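Local coordinates for protein methyltransferase (Streptococcus mutans, PDB 2B78) that is of unknown function but is probably an S-adenosylmethionine-dependent methyltransferase that may bind RNA, at residues 125-128 and 129-132. Residues are numbered along the deposited sequence; the frame is centred on the assembly and turned at random.
Sequences NSFV and YQIR
Phe127 sets CG anti to its backbone N (chi1 -178°), and the end of its ring meets Gln130 CD and Ile131 CD1 although CB starts out away from them; in these two partners CG of Gln130 and CG1 of Ile131 stand between the backbone N and the carbonyl carbon and reach back over the preceding turn. The Gln130 amide crosses the CD1/CE1 side of the ring obliquely, planes 43° apart, with CD 3.8 Å from Phe127 CD1. On the other side, Ile131 CD1 comes to 3.9 Å from Phe127 CE2, an apolar contact at an oblique approach. Phe127 also stacks on Tyr50 of strand 45-54, so the ring joins this helix to the N-terminal PUA-like region. Asn125 is the N-cap: its OD1 accepts from Val128 N at 2.9 Å with a nearly straight N-H (171°), the donor tilted out of the carbonyl plane, while ND2 is held by Tyr50 and Gln54. Behind the cap, Gln130 N donates to Ser126 O at 2.9 Å, and the bond from Tyr129 N to Asn125 O is weak at 3.3 Å. Ile131 leaves helical backbone angles and ends the helix, yet serves as N-cap of helix 132-142. Tyr129 CE1 lies 3.3 Å above the plane of the Arg132 guanidinium, offset toward its rim, and Arg132 NE forms a salt bridge with Glu151. Gln130 OE1 is hydrogen-bonded to Asn33 ND2, which also bonds Ser126 OG. A side-chain carbonyl thus satisfies a backbone N-H at the helix start, while one aromatic ring meets an amide at its CD1/CE1 side and a methyl at CE2.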
ATOM      1  N   ASN A 125      -8.234   0.393 -13.369  1.00 17.92           N
ATOM      2  CA  ASN A 125      -8.431  -0.090 -14.728  1.00 17.85           C
ATOM      3  C   ASN A 125      -9.426   0.788 -15.487  1.00 18.57           C
ATOM      4  O   ASN A 125     -10.219   1.512 -14.881  1.00 17.39           O
ATOM      5  CB  ASN A 125      -8.866  -1.566 -14.723  1.00 17.37           C
ATOM      6  CG  ASN A 125     -10.205  -1.793 -14.051  1.00 18.53           C
ATOM      7  OD1 ASN A 125     -11.248  -1.380 -14.561  1.00 18.29           O
ATOM      8  ND2 ASN A 125     -10.185  -2.471 -12.900  1.00 18.29           N
ATOM      9  N   SER A 126      -9.376   0.736 -16.814  1.00 18.42           N
ATOM     10  CA  SER A 126     -10.259   1.569 -17.625  1.00 18.34           C
ATOM     11  C   SER A 126     -11.745   1.282 -17.457  1.00 18.47           C
ATOM     12  O   SER A 126     -12.577   2.187 -17.603  1.00 18.94           O
ATOM     13  CB  SER A 126      -9.886   1.456 -19.104  1.00 18.41           C
ATOM     14  OG  SER A 126      -9.945   0.116 -19.552  1.00 18.11           O
ATOM     15  N   PHE A 127     -12.101   0.037 -17.160  1.00 18.24           N
ATOM     16  CA  PHE A 127     -13.514  -0.274 -16.996  1.00 17.10           C
ATOM     17  C   PHE A 127     -14.170   0.464 -15.832  1.00 18.21           C
ATOM     18  O   PHE A 127     -15.201   1.125 -16.013  1.00 19.14           O
ATOM     19  CB  PHE A 127     -13.745  -1.766 -16.815  1.00 15.32           C
ATOM     20  CG  PHE A 127     -15.198  -2.126 -16.700  1.00 14.78           C
ATOM     21  CD1 PHE A 127     -16.035  -2.052 -17.810  1.00 15.89           C
ATOM     22  CD2 PHE A 127     -15.741  -2.486 -15.473  1.00 12.37           C
ATOM     23  CE1 PHE A 127     -17.397  -2.327 -17.702  1.00 13.79           C
ATOM     24  CE2 PHE A 127     -17.099  -2.765 -15.349  1.00 13.65           C
ATOM     25  CZ  PHE A 127     -17.929  -2.684 -16.469  1.00 15.18           C
ATOM     26  N   VAL A 128     -13.607   0.348 -14.633  1.00 17.35           N
ATOM     27  CA  VAL A 128     -14.209   1.040 -13.499  1.00 16.88           C
ATOM     28  C   VAL A 128     -14.180   2.538 -13.745  1.00 17.74           C
ATOM     29  O   VAL A 128     -15.078   3.267 -13.323  1.00 19.73           O
ATOM     30  CB  VAL A 128     -13.496   0.735 -12.169  1.00 14.81           C
ATOM     31  CG1 VAL A 128     -13.672  -0.730 -11.811  1.00 13.94           C
ATOM     32  CG2 VAL A 128     -12.028   1.096 -12.269  1.00 14.82           C
ATOM     33  N   TYR A 129     -13.151   2.999 -14.442  1.00 17.89           N
ATOM     34  CA  TYR A 129     -13.041   4.417 -14.729  1.00 19.21           C
ATOM     35  C   TYR A 129     -14.213   4.859 -15.599  1.00 19.78           C
ATOM     36  O   TYR A 129     -14.797   5.910 -15.367  1.00 20.72           O
ATOM     37  CB  TYR A 129     -11.713   4.711 -15.436  1.00 19.41           C
ATOM     38  CG  TYR A 129     -11.463   6.184 -15.639  1.00 18.98           C
ATOM     39  CD1 TYR A 129     -11.302   7.034 -14.545  1.00 19.17           C
ATOM     40  CD2 TYR A 129     -11.445   6.743 -16.919  1.00 19.80           C
ATOM     41  CE1 TYR A 129     -11.138   8.407 -14.712  1.00 17.92           C
ATOM     42  CE2 TYR A 129     -11.277   8.120 -17.099  1.00 20.10           C
ATOM     43  CZ  TYR A 129     -11.127   8.942 -15.990  1.00 18.55           C
ATOM     44  OH  TYR A 129     -10.984  10.298 -16.148  1.00 17.90           O
ATOM     45  N   GLN A 130     -14.575   4.056 -16.593  1.00 21.47           N
ATOM     46  CA  GLN A 130     -15.679   4.440 -17.466  1.00 23.30           C
ATOM     47  C   GLN A 130     -17.035   4.456 -16.754  1.00 22.61           C
ATOM     48  O   GLN A 130     -17.934   5.210 -17.143  1.00 22.88           O
ATOM     49  CB  GLN A 130     -15.733   3.534 -18.706  1.00 24.17           C
ATOM     50  CG  GLN A 130     -16.132   2.094 -18.443  1.00 28.23           C
ATOM     51  CD  GLN A 130     -16.195   1.277 -19.720  1.00 29.52           C
ATOM     52  OE1 GLN A 130     -15.183   1.088 -20.402  1.00 29.45           O
ATOM     53  NE2 GLN A 130     -17.389   0.795 -20.057  1.00 28.31           N
ATOM     54  N   ILE A 131     -17.195   3.651 -15.707  1.00 20.29           N
ATOM     55  CA  ILE A 131     -18.468   3.647 -14.990  1.00 19.40           C
ATOM     56  C   ILE A 131     -18.336   4.337 -13.639  1.00 18.96           C
ATOM     57  O   ILE A 131     -19.123   4.074 -12.731  1.00 18.50           O
ATOM     58  CB  ILE A 131     -18.991   2.215 -14.720  1.00 20.77           C
ATOM     59  CG1 ILE A 131     -18.005   1.457 -13.827  1.00 21.06           C
ATOM     60  CG2 ILE A 131     -19.212   1.475 -16.028  1.00 20.55           C
ATOM     61  CD1 ILE A 131     -18.571   0.182 -13.247  1.00 19.09           C
ATOM     62  N   ARG A 132     -17.367   5.235 -13.505  1.00 19.14           N
ATOM     63  CA  ARG A 132     -17.149   5.884 -12.222  1.00 21.24           C
ATOM     64  C   ARG A 132     -18.216   6.852 -11.728  1.00 22.76           C
ATOM     65  O   ARG A 132     -18.280   7.117 -10.528  1.00 21.86           O
ATOM     66  CB  ARG A 132     -15.771   6.558 -12.193  1.00 22.35           C
ATOM     67  CG  ARG A 132     -15.612   7.839 -12.998  1.00 23.46           C
ATOM     68  CD  ARG A 132     -14.124   8.182 -13.062  1.00 24.31           C
ATOM     69  NE  ARG A 132     -13.850   9.615 -13.061  1.00 25.02           N
ATOM     70  CZ  ARG A 132     -14.044  10.424 -14.096  1.00 25.02           C
ATOM     71  NH1 ARG A 132     -14.519   9.948 -15.241  1.00 25.12           N
ATOM     72  NH2 ARG A 132     -13.759  11.715 -13.983  1.00 25.51           N
TER